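Agmatinase (Burkholderia thailandensis, PDB 4DZ4) probably hydrolyses agmatine to putrescine and urea at a two-manganese centre, as a member of the agmatinase branch of the arginase family. Local coordinates at residues 118-121 with 122-125; 265-268 with 269-272; 294-298 with 299-303. One frame throughout, in Å; residues are numbered along the deposited sequence.

Interaction 1. Residues 118-121 with 122-125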
loop_
_atom_site.group_PDB
_atom_site.type_symbol
_atom_site.label_atom_id
_atom_site.label_comp_id
_atom_site.label_asym_id
_atom_site.label_seq_id
_atom_site.Cartn_x
_atom_site.Cartn_y
_atom_site.Cartn_z
ATOM N N ILE B 118 9.547 -32.577 -3.584
ATOM C CA ILE B 118 8.750 -32.444 -2.379
ATOM C C ILE B 118 8.568 -33.813 -1.670
ATOM O O ILE B 118 8.734 -33.904 -0.433
ATOM C CB ILE B 118 7.399 -31.751 -2.629
ATOM C CG1 ILE B 118 7.625 -30.345 -3.219
ATOM C CG2 ILE B 118 6.568 -31.713 -1.322
ATOM C CD1 ILE B 118 6.365 -29.715 -3.790
ATOM N N VAL B 119 8.279 -34.861 -2.435
ATOM C CA VAL B 119 8.205 -36.229 -1.841
ATOM C C VAL B 119 9.518 -36.546 -1.120
ATOM O O VAL B 119 9.500 -37.040 0.016
ATOM C CB VAL B 119 7.858 -37.311 -2.890
ATOM C CG1 VAL B 119 7.853 -38.719 -2.263
ATOM C CG2 VAL B 119 6.509 -37.011 -3.533
ATOM N N GLU B 120 10.662 -36.252 -1.741
ATOM C CA GLU B 120 11.951 -36.642 -1.147
ATOM C C GLU B 120 12.297 -35.801 0.094
ATOM O O GLU B 120 12.891 -36.284 1.044
ATOM C CB GLU B 120 13.054 -36.522 -2.200
ATOM C CG GLU B 120 14.462 -36.753 -1.689
ATOM C CD GLU B 120 14.707 -38.162 -1.148
ATOM O OE1 GLU B 120 13.918 -39.114 -1.375
ATOM O OE2 GLU B 120 15.728 -38.318 -0.454
ATOM N N HIS B 121 11.909 -34.526 0.071
ATOM C CA HIS B 121 12.057 -33.652 1.227
ATOM C C HIS B 121 11.310 -34.253 2.401
ATOM O O HIS B 121 11.863 -34.393 3.503
ATOM C CB HIS B 121 11.521 -32.261 0.820
ATOM C CG HIS B 121 11.407 -31.263 1.950
ATOM N ND1 HIS B 121 12.472 -30.591 2.445
ATOM C CD2 HIS B 121 10.273 -30.770 2.624
ATOM C CE1 HIS B 121 12.044 -29.751 3.418
ATOM N NE2 HIS B 121 10.704 -29.869 3.525
ATOM N N ALA B 122 10.063 -34.641 2.170
ATOM C CA ALA B 122 9.227 -35.199 3.243
ATOM C C ALA B 122 9.762 -36.581 3.647
ATOM O O ALA B 122 9.856 -36.899 4.827
ATOM C CB ALA B 122 7.771 -35.289 2.800
ATOM N N ARG B 123 10.102 -37.408 2.656
ATOM C CA ARG B 123 10.686 -38.728 2.981
ATOM C C ARG B 123 11.891 -38.606 3.905
ATOM O O ARG B 123 12.021 -39.358 4.891
ATOM C CB ARG B 123 11.034 -39.507 1.701
ATOM C CG ARG B 123 11.419 -40.978 1.942
ATOM C CD ARG B 123 12.352 -41.525 0.855
ATOM N NE ARG B 123 13.631 -40.807 0.880
ATOM C CZ ARG B 123 14.653 -41.087 1.686
ATOM N NH1 ARG B 123 14.578 -42.106 2.546
ATOM N NH2 ARG B 123 15.756 -40.347 1.647
ATOM N N THR B 124 12.790 -37.678 3.586
ATOM C CA THR B 124 13.968 -37.459 4.385
ATOM C C THR B 124 13.608 -37.089 5.832
ATOM O O THR B 124 14.160 -37.634 6.796
ATOM C CB THR B 124 14.860 -36.365 3.754
ATOM O OG1 THR B 124 15.373 -36.878 2.529
ATOM C CG2 THR B 124 16.039 -36.038 4.664
ATOM N N ILE B 125 12.681 -36.146 5.983
ATOM C CA ILE B 125 12.323 -35.694 7.337
ATOM C C ILE B 125 11.600 -36.818 8.084
ATOM O O ILE B 125 11.873 -37.080 9.252
ATOM C CB ILE B 125 11.480 -34.404 7.274
ATOM C CG1 ILE B 125 12.370 -33.260 6.744
ATOM C CG2 ILE B 125 10.888 -34.082 8.650
ATOM C CD1 ILE B 125 11.560 -32.103 6.174
#
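Residues 118-121 and 122-125 form two consecutive turns of the helix 114-126, where the amides of Ala122, Arg123, Thr124 and Ile125 each bond to the carbonyl four residues back; that from Arg123 N to Val119 O is 2.7 Å long. On the exposed side Glu120 and Arg123 run side by side, one turn apart, and join in a two-pronged salt bridge. Arg123 approaches side-on, with NE 2.8 Å from Glu120 OE1 and NH2 2.9 Å from Glu120 OE2. Both carboxylate oxygens are met on their syn sides, though each nitrogen lies somewhat out of the carboxylate plane, and the carboxylate and guanidinium planes are only 25° apart. The acid lies close to the guanidinium plane, at its edge, and this pairing restrains the rotation of both groups. Bends bring the ends together: Glu120 turns at chi2 (63°), Arg123 at chi3 (64°). Thr124 folds its hydroxyl back onto the helix, its OG1 donating to Glu120 O at 3.0 Å. The same carbonyl takes Thr124 N from the other face of its plane and so carries two bonds from one residue. On the buried side the imidazole of His121 lies beside the Ile125 chain. Ile125 CD1 sits over one ring face, 3.8 Å from the ring centroid and displaced toward the rim, a CH-pi contact. His121 NE2 is hydrogen-bonded to Ser52 OG, and Tyr101 meets the ring edge-to-face. Ala122 and Ile125 pack on Met132 of strand 131-136, while Ile118 and Val119 rest on Pro144 of helix 142-153. Charged pair outside, imidazole and aliphatic groups inside: this is the pattern of an amphipathic helix laid against the parallel sheet of the alpha/beta arginase fold.

Interaction 2. Residues 265-268 with 269-272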
loop_
_atom_site.group_PDB
_atom_site.type_symbol
_atom_site.label_atom_id
_atom_site.label_comp_id
_atom_site.label_asym_id
_atom_site.label_seq_id
_atom_site.Cartn_x
_atom_site.Cartn_y
_atom_site.Cartn_z
ATOM N N GLY B 265 -16.100 -15.871 4.455
ATOM C CA GLY B 265 -15.342 -16.928 5.148
ATOM C C GLY B 265 -15.343 -16.806 6.673
ATOM O O GLY B 265 -16.129 -16.062 7.269
ATOM N N LEU B 266 -14.455 -17.573 7.286
ATOM C CA LEU B 266 -14.299 -17.628 8.730
ATOM C C LEU B 266 -13.488 -16.479 9.291
ATOM O O LEU B 266 -12.622 -15.931 8.619
ATOM C CB LEU B 266 -13.616 -18.949 9.113
ATOM C CG LEU B 266 -14.498 -20.192 9.292
ATOM C CD1 LEU B 266 -15.394 -20.533 8.145
ATOM C CD2 LEU B 266 -13.650 -21.405 9.657
ATOM N N SER B 267 -13.754 -16.116 10.544
ATOM C CA SER B 267 -12.847 -15.238 11.266
ATOM C C SER B 267 -11.631 -16.036 11.792
ATOM O O SER B 267 -11.711 -17.254 11.922
ATOM C CB SER B 267 -13.564 -14.574 12.446
ATOM O OG SER B 267 -13.971 -15.537 13.419
ATOM N N SER B 268 -10.527 -15.354 12.108
ATOM C CA SER B 268 -9.418 -16.072 12.748
ATOM C C SER B 268 -9.874 -16.619 14.122
ATOM O O SER B 268 -9.409 -17.691 14.534
ATOM C CB SER B 268 -8.155 -15.207 12.856
ATOM O OG SER B 268 -8.480 -14.010 13.527
ATOM N N ALA B 269 -10.768 -15.895 14.821
ATOM C CA ALA B 269 -11.286 -16.374 16.104
ATOM C C ALA B 269 -11.955 -17.742 15.942
ATOM O O ALA B 269 -11.704 -18.673 16.752
ATOM C CB ALA B 269 -12.264 -15.377 16.724
ATOM N N GLN B 270 -12.827 -17.869 14.950
ATOM C CA GLN B 270 -13.492 -19.167 14.693
ATOM C C GLN B 270 -12.486 -20.266 14.356
ATOM O O GLN B 270 -12.543 -21.368 14.903
ATOM C CB GLN B 270 -14.514 -19.088 13.552
ATOM C CG GLN B 270 -15.768 -18.265 13.795
ATOM C CD GLN B 270 -16.568 -18.044 12.510
ATOM O OE1 GLN B 270 -16.047 -17.536 11.499
ATOM N NE2 GLN B 270 -17.831 -18.456 12.523
ATOM N N ALA B 271 -11.587 -19.978 13.423
ATOM C CA ALA B 271 -10.622 -20.985 13.001
ATOM C C ALA B 271 -9.743 -21.452 14.167
ATOM O O ALA B 271 -9.468 -22.655 14.317
ATOM C CB ALA B 271 -9.761 -20.461 11.839
ATOM N N LEU B 272 -9.254 -20.497 14.954
ATOM C CA LEU B 272 -8.331 -20.844 16.027
ATOM C C LEU B 272 -9.072 -21.621 17.125
ATOM O O LEU B 272 -8.502 -22.526 17.748
ATOM C CB LEU B 272 -7.640 -19.592 16.574
ATOM C CG LEU B 272 -6.669 -18.928 15.566
ATOM C CD1 LEU B 272 -6.163 -17.635 16.181
ATOM C CD2 LEU B 272 -5.493 -19.852 15.182
HETATM O O HOH W 1 -11.101 -13.091 14.526
#
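Ser267 and Gln270 pair reciprocally as a capping box at the start of helix 268-276, each side chain serving the other's backbone amide. Ser267 OG accepts from Gln270 N at 3.0 Å, while Gln270 OE1 accepts from Ser267 N at 2.9 Å. The second bond is nearly straight at its hydrogen (162°) and lies in the plane of the Gln270 amide, on a lone pair of OE1. With chi1 at 65°, Ser267 OG stands between its own backbone N and carbonyl carbon, which turns it toward the first turn of the helix. Gln270 reaches back with its chain extended beyond CG, passing Leu266 at about a right angle and bringing OE1 within 3.3 Å of Leu266 CA. The other end of the amide is also engaged, since Gln270 NE2 bonds to His221 ND1.

Regular helical bonding then begins: Ser267 O accepts from Ala271 N, and Ser268 O from Leu272 N at 2.8 Å. Leu272 carries its side chain onto His307 and Val308 of helix 300-323. Near the subunit boundary, Ser268 packs on Asp251 of the second subunit, and its OG makes a weak hydrogen bond with Gly264 N there. Another first-turn amide, Ala269 N, donates a hydrogen bond to a water 2.8 Å away, and that water is also hydrogen-bonded to Ser268 OG, at 3.0 Å.

Interaction 3. Residues 294-298 with 299-303. With EDO (1,2-ethanediol), chain V.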
loop_
_atom_site.group_PDB
_atom_site.type_symbol
_atom_site.label_atom_id
_atom_site.label_comp_id
_atom_site.label_asym_id
_atom_site.label_seq_id
_atom_site.Cartn_x
_atom_site.Cartn_y
_atom_site.Cartn_z
ATOM N N ALA B 294 2.642 -10.456 -1.102
ATOM C CA ALA B 294 2.429 -9.279 -1.983
ATOM C C ALA B 294 1.009 -8.746 -1.882
ATOM O O ALA B 294 0.783 -7.589 -2.185
ATOM C CB ALA B 294 2.744 -9.624 -3.429
ATOM N N TYR B 295 0.056 -9.609 -1.491
ATOM C CA TYR B 295 -1.346 -9.198 -1.297
ATOM C C TYR B 295 -1.704 -9.043 0.173
ATOM O O TYR B 295 -2.839 -8.726 0.500
ATOM C CB TYR B 295 -2.275 -10.219 -1.937
ATOM C CG TYR B 295 -2.159 -10.155 -3.454
ATOM C CD1 TYR B 295 -2.875 -9.208 -4.174
ATOM C CD2 TYR B 295 -1.295 -11.008 -4.140
ATOM C CE1 TYR B 295 -2.735 -9.107 -5.553
ATOM C CE2 TYR B 295 -1.154 -10.917 -5.523
ATOM C CZ TYR B 295 -1.883 -9.971 -6.218
ATOM O OH TYR B 295 -1.729 -9.874 -7.599
ATOM N N ASP B 296 -0.738 -9.267 1.065
ATOM C CA ASP B 296 -1.022 -9.084 2.493
ATOM C C ASP B 296 -1.094 -7.599 2.880
ATOM O O ASP B 296 -0.586 -6.706 2.165
ATOM C CB ASP B 296 0.013 -9.810 3.357
ATOM C CG ASP B 296 -0.545 -10.267 4.692
ATOM O OD1 ASP B 296 -1.715 -9.934 5.027
ATOM O OD2 ASP B 296 0.176 -10.996 5.407
ATOM N N GLN B 297 -1.743 -7.343 3.995
ATOM C CA GLN B 297 -1.911 -5.962 4.459
ATOM C C GLN B 297 -1.472 -5.921 5.908
ATOM O O GLN B 297 -2.111 -6.548 6.757
ATOM C CB GLN B 297 -3.371 -5.516 4.272
ATOM C CG GLN B 297 -3.855 -5.658 2.798
ATOM C CD GLN B 297 -3.145 -4.653 1.872
ATOM O OE1 GLN B 297 -2.466 -3.725 2.357
ATOM N NE2 GLN B 297 -3.285 -4.823 0.547
ATOM N N SER B 298 -0.357 -5.221 6.188
ATOM C CA SER B 298 0.189 -5.164 7.539
ATOM C C SER B 298 0.366 -6.566 8.154
ATOM O O SER B 298 0.156 -6.767 9.361
ATOM C CB SER B 298 -0.680 -4.275 8.435
ATOM O OG SER B 298 -0.677 -2.960 7.899
ATOM N N GLU B 299 0.731 -7.507 7.284
ATOM C CA GLU B 299 1.031 -8.891 7.651
ATOM C C GLU B 299 -0.113 -9.644 8.301
ATOM O O GLU B 299 0.119 -10.729 8.860
ATOM C CB GLU B 299 2.239 -8.972 8.600
ATOM C CG GLU B 299 3.513 -8.327 8.101
ATOM C CD GLU B 299 4.610 -8.530 9.114
ATOM O OE1 GLU B 299 4.505 -7.985 10.249
ATOM O OE2 GLU B 299 5.544 -9.294 8.810
ATOM N N ILE B 300 -1.331 -9.107 8.258
ATOM C CA ILE B 300 -2.400 -9.756 9.042
ATOM C C ILE B 300 -2.656 -11.210 8.596
ATOM O O ILE B 300 -3.022 -12.070 9.426
ATOM C CB ILE B 300 -3.690 -8.915 9.134
ATOM C CG1 ILE B 300 -4.471 -8.923 7.788
ATOM C CG2 ILE B 300 -3.383 -7.508 9.714
ATOM C CD1 ILE B 300 -5.852 -8.286 7.863
ATOM N N THR B 301 -2.475 -11.485 7.304
ATOM C CA THR B 301 -2.701 -12.854 6.803
ATOM C C THR B 301 -1.647 -13.805 7.329
ATOM O O THR B 301 -1.955 -14.901 7.841
ATOM C CB THR B 301 -2.669 -12.921 5.278
ATOM O OG1 THR B 301 -3.567 -11.925 4.748
ATOM C CG2 THR B 301 -3.107 -14.321 4.785
ATOM N N ALA B 302 -0.403 -13.362 7.205
ATOM C CA ALA B 302 0.728 -14.136 7.706
ATOM C C ALA B 302 0.656 -14.334 9.229
ATOM O O ALA B 302 1.042 -15.411 9.718
ATOM C CB ALA B 302 2.045 -13.487 7.283
ATOM N N ILE B 303 0.179 -13.307 9.953
ATOM C CA ILE B 303 0.022 -13.391 11.400
ATOM C C ILE B 303 -1.009 -14.485 11.721
ATOM O O ILE B 303 -0.742 -15.365 12.558
ATOM C CB ILE B 303 -0.390 -12.025 12.001
ATOM C CG1 ILE B 303 0.828 -11.076 11.999
ATOM C CG2 ILE B 303 -0.905 -12.241 13.434
ATOM C CD1 ILE B 303 0.464 -9.626 12.221
HETATM C C1 EDO V . 7.208 -5.792 10.912
HETATM O O1 EDO V . 5.804 -5.704 10.661
HETATM C C2 EDO V . 7.873 -6.816 9.983
HETATM O O2 EDO V . 7.548 -8.168 10.385
#
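The carboxylate of Asp296 meets the first turn of helix 300-323 with both oxygens, and hydrogen bonds of this one group dominate the contact. OD1 takes three donors. Thr301 N lies 2.9 Å away on its syn lone pair; Thr301 OG1, at 2.7 Å, comes in steeply from one face (62° out of the carboxylate plane) and Gln297 N from the other, at a lesser tilt. OD2 accepts from Ala302 N at 3.0 Å on the syn side, tilted out of the carboxylate plane. Four bonds on two oxygens hold the carboxylate against rotation, and the adjoining helix N-terminus would probably favour its negative charge. At chi1 -151° the Asp296 carboxylate turns back from the loop over the amides of Thr301 and Ala302.

Among backbone bonds, Ile300 N reaches Gln297 O at 3.1 Å, closing a type I' turn through Ser298 and Glu299, both with positive phi. Glu299 O then accepts from Ile303 N, the first bond of the regular helix.

Contacts to the second subunit and to a ligand come from Ser298 and Glu299. Ser298 OG bonds to Tyr295 O of the second subunit, and Glu299 OE1 forms a salt bridge with Arg63 of that subunit. Both hydroxyls of a bound 1,2-ethanediol, probably from the crystallisation liquor, donate to the Glu299 carboxylate, O1 at 2.7 Å from OE1 and O2 at 2.8 Å from OE2, and the diol is also bonded to Arg63 of the second subunit.

Apolar packing sets Ala302 against Ala72 and Ala76 of helix 69-76. Together these contacts place an aspartate three residues before the N-cap position, its two oxygens accepting first-turn amides beside a type I' turn, at a subunit interface where strand 282-289 leads into the last helix of the arginase fold.

Overall arrangement
The three contacts follow one another along the chain within the arginase fold. Interaction 1 stands apart, on the opposite side of the chain's centre from the other two, its centre 31 Å from that of interaction 2 and 29 Å from that of interaction 3. Interactions 2 and 3 start neighbouring helices, with centres 16 Å and nearest atoms about 7 Å apart; both touch the second subunit. Each lies near the dinuclear manganese site without supplying a ligand: the side chain of Thr301 is about 8 Å from those of Asp246 and Asp248, and Leu266 about 10 Å from Asp163. In interaction 1, Ile118 lies about 11 Å from His139, side chain to side chain.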